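Local coordinates for protein salmonella typhimurium DB7155 bacteriophage DET7 tailspike (Bacteriophage, PDB 2V5I) that probably recognises and hydrolyses the O-antigen of its Salmonella host as the receptor-binding tailspike of a myovirus, at residues N395-A400 with S420-N425; A163-I168 with C183-V188. One frame throughout, in Å; residues are numbered along the deposited sequence.

Overall arrangement
Interactions 1 and 2 are both parallel pairings of successive coils in the beta-helix of the tailspike, and their strands belong to the same run of parallel pairs along the solenoid. Interaction 2, between 163-168 and 183-188, lies earlier in the sequence and closes before interaction 1, between 395-400 and 420-425, begins. The centre of interaction 2 is about 27 Å and that of interaction 1 about 17 Å from the centre of the chain, on opposite sides. Their own centres are about 41 Å apart and their nearest atoms about 28 Å. Both reach the third subunit of the trimer, interaction 2 through Arg165 and Lys187, and interaction 1 meets the second subunit as well.

Interaction 1: residues N395-A400 with S420-N425; sequences NGIRAA and SGLVGN
Leu422 turns CG anti to its backbone N (chi1 176°), and with chi2 at 60° its CD1 reaches CG2 of Ile397 at 3.7 Å. The two side chains run alongside each other in the same direction, on one face of a parallel beta-helix where strands 393-398 and 417-423 belong to successive coils. The same CD1 also meets CB of Ala399, and Ile386 of strand 386-388 packs against both Ile397 and Ala399 in the interior. On the other face, Arg398 runs alongside Val423, its CG 4.1 Å from Val423 CB. In the arginine, chi3 (-67°) turns NE off the extended line, where it bonds to Thr372 OG1, while NH2 bonds to Asn370 OD1 of the same chain. Val423 packs on Gly396 of the second subunit and Leu422 on Val440 of that subunit, so side chains of both faces reach the trimer interface.

Four backbone hydrogen bonds fix the register. Gly396 N donates to Ser420 O and Val423 N to Ile397 O, both at 2.9 Å. The chain turns a corner at Gly396, and just beyond it Ile397 N donates to Gly421 O. That oxygen also receives a CA-H...O contact from Gly396 CA at 3.4 Å. Ala399 N donates to Val423 O at 3.2 Å. Past the strand ends, Ala400 CB rests 3.5 Å from Asn425 O.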
loop_
_atom_site.group_PDB
_atom_site.type_symbol
_atom_site.label_atom_id
_atom_site.label_comp_id
_atom_site.label_asym_id
_atom_site.label_seq_id
_atom_site.Cartn_x
_atom_site.Cartn_y
_atom_site.Cartn_z
ATOM N N ASN A 395 6.910 -3.476 -12.848
ATOM C CA ASN A 395 5.487 -3.543 -13.158
ATOM C C ASN A 395 4.809 -2.414 -12.396
ATOM O O ASN A 395 4.476 -2.596 -11.214
ATOM C CB ASN A 395 4.857 -4.820 -12.549
ATOM C CG ASN A 395 5.309 -6.091 -13.190
ATOM O OD1 ASN A 395 5.312 -6.198 -14.405
ATOM N ND2 ASN A 395 5.667 -7.114 -12.342
ATOM N N GLY A 396 4.579 -1.263 -13.015
ATOM C CA GLY A 396 3.848 -0.196 -12.400
ATOM C C GLY A 396 4.774 0.728 -11.643
ATOM O O GLY A 396 5.256 0.393 -10.563
ATOM N N ILE A 397 5.066 1.880 -12.235
ATOM C CA ILE A 397 6.015 2.837 -11.666
ATOM C C ILE A 397 5.579 4.256 -12.010
ATOM O O ILE A 397 5.407 4.609 -13.161
ATOM C CB ILE A 397 7.488 2.537 -12.076
ATOM C CG1 ILE A 397 8.429 3.615 -11.508
ATOM C CG2 ILE A 397 7.654 2.360 -13.610
ATOM C CD1 ILE A 397 9.889 3.225 -11.506
ATOM N N ARG A 398 5.471 5.070 -10.958
ATOM C CA ARG A 398 5.180 6.491 -11.086
ATOM C C ARG A 398 6.495 7.198 -10.922
ATOM O O ARG A 398 7.179 6.980 -9.930
ATOM C CB ARG A 398 4.192 6.899 -9.992
ATOM C CG ARG A 398 2.838 6.240 -10.237
ATOM C CD ARG A 398 2.039 6.035 -9.057
ATOM N NE ARG A 398 2.601 5.066 -8.126
ATOM C CZ ARG A 398 2.240 3.808 -8.010
ATOM N NH1 ARG A 398 1.340 3.287 -8.831
ATOM N NH2 ARG A 398 2.810 3.068 -7.053
ATOM N N ALA A 399 6.893 7.963 -11.948
ATOM C CA ALA A 399 8.243 8.514 -12.029
ATOM C C ALA A 399 8.300 10.027 -12.291
ATOM O O ALA A 399 9.340 10.509 -12.738
ATOM C CB ALA A 399 9.042 7.803 -13.093
ATOM N N ALA A 400 7.231 10.775 -12.067
ATOM C CA ALA A 400 7.286 12.246 -12.189
ATOM C C ALA A 400 6.428 12.909 -11.117
ATOM O O ALA A 400 5.282 12.534 -10.926
ATOM C CB ALA A 400 6.785 12.706 -13.553
ATOM N N SER A 420 6.763 -1.948 -17.573
ATOM C CA SER A 420 5.380 -1.720 -17.965
ATOM C C SER A 420 4.709 -0.807 -16.957
ATOM O O SER A 420 5.108 -0.762 -15.807
ATOM C CB SER A 420 4.568 -3.017 -17.983
ATOM O OG SER A 420 5.192 -3.990 -18.777
ATOM N N GLY A 421 3.687 -0.070 -17.396
ATOM C CA GLY A 421 2.871 0.698 -16.458
ATOM C C GLY A 421 3.581 1.930 -15.931
ATOM O O GLY A 421 3.442 2.257 -14.754
ATOM N N LEU A 422 4.382 2.573 -16.789
ATOM C CA LEU A 422 5.083 3.819 -16.403
ATOM C C LEU A 422 4.123 4.989 -16.498
ATOM O O LEU A 422 3.542 5.214 -17.572
ATOM C CB LEU A 422 6.293 4.036 -17.306
ATOM C CG LEU A 422 7.071 5.307 -17.107
ATOM C CD1 LEU A 422 7.633 5.404 -15.725
ATOM C CD2 LEU A 422 8.216 5.345 -18.163
ATOM N N VAL A 423 3.888 5.674 -15.378
ATOM C CA VAL A 423 2.894 6.722 -15.244
ATOM C C VAL A 423 3.514 8.045 -14.815
ATOM O O VAL A 423 4.408 8.098 -13.949
ATOM C CB VAL A 423 1.846 6.262 -14.181
ATOM C CG1 VAL A 423 0.983 7.381 -13.693
ATOM C CG2 VAL A 423 1.012 5.129 -14.744
ATOM N N GLY A 424 3.002 9.142 -15.381
ATOM C CA GLY A 424 3.368 10.478 -14.950
ATOM C C GLY A 424 3.838 11.312 -16.134
ATOM O O GLY A 424 4.013 10.813 -17.255
ATOM N N ASN A 425 4.026 12.587 -15.887
ATOM C CA ASN A 425 4.546 13.447 -16.943
ATOM C C ASN A 425 6.065 13.341 -17.019
ATOM O O ASN A 425 6.853 14.241 -16.664
ATOM C CB ASN A 425 4.063 14.855 -16.697
ATOM C CG ASN A 425 4.329 15.773 -17.881
ATOM O OD1 ASN A 425 4.535 15.315 -18.998
ATOM N ND2 ASN A 425 4.269 17.059 -17.632
HETATM O O HOH W 1 3.091 13.533 -13.313
#

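Interaction 2: residues A163-I168 with C183-V188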
loop_
_atom_site.group_PDB
_atom_site.type_symbol
_atom_site.label_atom_id
_atom_site.label_comp_id
_atom_site.label_asym_id
_atom_site.label_seq_id
_atom_site.Cartn_x
_atom_site.Cartn_y
_atom_site.Cartn_z
ATOM N N ALA A 163 22.436 -13.257 24.486
ATOM C CA ALA A 163 21.117 -13.451 25.082
ATOM C C ALA A 163 20.137 -14.008 24.029
ATOM O O ALA A 163 20.363 -13.917 22.826
ATOM C CB ALA A 163 20.600 -12.155 25.642
ATOM N N SER A 164 19.044 -14.557 24.518
ATOM C CA SER A 164 17.976 -15.069 23.667
ATOM C C SER A 164 16.655 -14.542 24.202
ATOM O O SER A 164 16.429 -14.564 25.425
ATOM C CB SER A 164 18.014 -16.598 23.704
ATOM O OG SER A 164 16.867 -17.111 23.106
ATOM N N ARG A 165 15.767 -14.079 23.312
ATOM C CA ARG A 165 14.399 -13.660 23.685
ATOM C C ARG A 165 14.390 -12.572 24.746
ATOM O O ARG A 165 13.687 -12.685 25.779
ATOM C CB ARG A 165 13.568 -14.878 24.170
ATOM C CG ARG A 165 13.572 -16.066 23.248
ATOM C CD ARG A 165 12.286 -16.304 22.495
ATOM N NE ARG A 165 12.421 -17.539 21.691
ATOM C CZ ARG A 165 11.775 -17.827 20.556
ATOM N NH1 ARG A 165 10.898 -16.989 20.021
ATOM N NH2 ARG A 165 12.020 -18.979 19.943
ATOM N N VAL A 166 15.254 -11.600 24.591
ATOM C CA VAL A 166 15.256 -10.419 25.442
ATOM C C VAL A 166 14.598 -9.326 24.645
ATOM O O VAL A 166 14.902 -9.153 23.458
ATOM C CB VAL A 166 16.645 -10.031 25.901
ATOM C CG1 VAL A 166 16.674 -8.629 26.597
ATOM C CG2 VAL A 166 17.224 -11.107 26.773
ATOM N N GLU A 167 13.686 -8.608 25.297
ATOM C CA GLU A 167 12.973 -7.463 24.665
ATOM C C GLU A 167 13.298 -6.176 25.386
ATOM O O GLU A 167 13.259 -6.147 26.614
ATOM C CB GLU A 167 11.482 -7.649 24.774
ATOM C CG GLU A 167 10.949 -8.661 23.796
ATOM C CD GLU A 167 9.456 -8.451 23.491
ATOM O OE1 GLU A 167 8.813 -7.594 24.136
ATOM O OE2 GLU A 167 8.921 -9.164 22.612
ATOM N N ILE A 168 13.558 -5.127 24.617
ATOM C CA ILE A 168 13.691 -3.752 25.144
ATOM C C ILE A 168 12.470 -3.001 24.627
ATOM O O ILE A 168 12.145 -3.115 23.441
ATOM C CB ILE A 168 14.971 -3.076 24.586
ATOM C CG1 ILE A 168 16.206 -3.727 25.192
ATOM C CG2 ILE A 168 14.933 -1.596 24.900
ATOM C CD1 ILE A 168 17.516 -3.140 24.730
ATOM N N CYS A 183 23.285 -12.305 19.821
ATOM C CA CYS A 183 21.963 -12.547 20.351
ATOM C C CYS A 183 21.058 -13.155 19.289
ATOM O O CYS A 183 21.310 -12.984 18.103
ATOM C CB CYS A 183 21.313 -11.267 20.897
ATOM S SG CYS A 183 22.246 -10.617 22.329
ATOM N N HIS A 184 19.949 -13.727 19.749
ATOM C CA HIS A 184 18.935 -14.346 18.887
ATOM C C HIS A 184 17.524 -14.159 19.458
ATOM O O HIS A 184 17.358 -14.141 20.679
ATOM C CB HIS A 184 19.190 -15.839 18.713
ATOM C CG HIS A 184 20.484 -16.159 18.063
ATOM N ND1 HIS A 184 21.657 -16.298 18.781
ATOM C CD2 HIS A 184 20.800 -16.381 16.762
ATOM C CE1 HIS A 184 22.648 -16.552 17.943
ATOM N NE2 HIS A 184 22.150 -16.629 16.718
ATOM N N HIS A 185 16.527 -13.963 18.595
ATOM C CA HIS A 185 15.162 -13.723 19.036
ATOM C C HIS A 185 14.993 -12.541 19.979
ATOM O O HIS A 185 14.096 -12.582 20.829
ATOM C CB HIS A 185 14.620 -15.010 19.646
ATOM C CG HIS A 185 14.471 -16.084 18.627
ATOM N ND1 HIS A 185 15.341 -17.147 18.538
ATOM C CD2 HIS A 185 13.614 -16.207 17.584
ATOM C CE1 HIS A 185 15.003 -17.896 17.499
ATOM N NE2 HIS A 185 13.958 -17.354 16.911
ATOM N N CYS A 186 15.801 -11.509 19.784
ATOM C CA CYS A 186 15.754 -10.293 20.600
ATOM C C CYS A 186 15.029 -9.191 19.825
ATOM O O CYS A 186 15.090 -9.137 18.614
ATOM C CB CYS A 186 17.141 -9.826 21.076
ATOM S SG CYS A 186 17.878 -11.027 22.267
ATOM N N LYS A 187 14.307 -8.345 20.544
ATOM C CA LYS A 187 13.527 -7.299 19.883
ATOM C C LYS A 187 13.665 -5.964 20.573
ATOM O O LYS A 187 13.724 -5.926 21.812
ATOM C CB LYS A 187 12.077 -7.721 19.842
ATOM C CG LYS A 187 11.791 -9.027 19.064
ATOM C CD LYS A 187 10.339 -9.439 19.148
ATOM C CE LYS A 187 10.146 -10.979 18.889
ATOM N NZ LYS A 187 10.863 -12.001 19.836
ATOM N N VAL A 188 13.620 -4.880 19.781
ATOM C CA VAL A 188 13.611 -3.539 20.299
ATOM C C VAL A 188 12.307 -2.932 19.801
ATOM O O VAL A 188 12.121 -2.747 18.611
ATOM C CB VAL A 188 14.836 -2.720 19.836
ATOM C CG1 VAL A 188 14.762 -1.293 20.376
ATOM C CG2 VAL A 188 16.126 -3.423 20.331
HETATM O O HOH W 2 21.837 -16.123 21.715
HETATM O O HOH W 3 17.774 -18.409 20.610
#
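Cys186 SG lies 4.0 Å from Val166 CB, and Ala163 CB is equally far from Cys183 SG. Phe180 and Phe204 of neighbouring strands pack on Cys186 within the coil. A chi1 of -64° swings Cys183 SG to the side of its own backbone N, where it accepts the N-H of Ala163 at 3.4 Å; Cys186 SG accepts Val166 N in the same way at 3.6 Å. Further on, Lys187 N bonds to Val166 O and Ile168 N to Lys187 O, the parallel pairing of adjacent beta-helix coils. Before it, Arg165 and His185 occupy matching turn positions with positive phi, and Arg165 N donates to His184 O.

Outward from this turn, the Arg165 guanidinium lies flat on the His185 ring, centres 3.9 Å apart and planes at 10°; NH2 sits over the ring centre. Arg165 NH1 and Lys187 NZ form salt bridges to Asp192 of the third subunit, which probably offsets the closeness of two like charges. Glu167 OE1 instead pairs with Arg169, while its OE2 touches Lys187 CD at 3.8 Å. At the ring edges, one water joins Ala163 O to His184 ND1, and another bonds Ser164 OG and, weakly, His185 ND1.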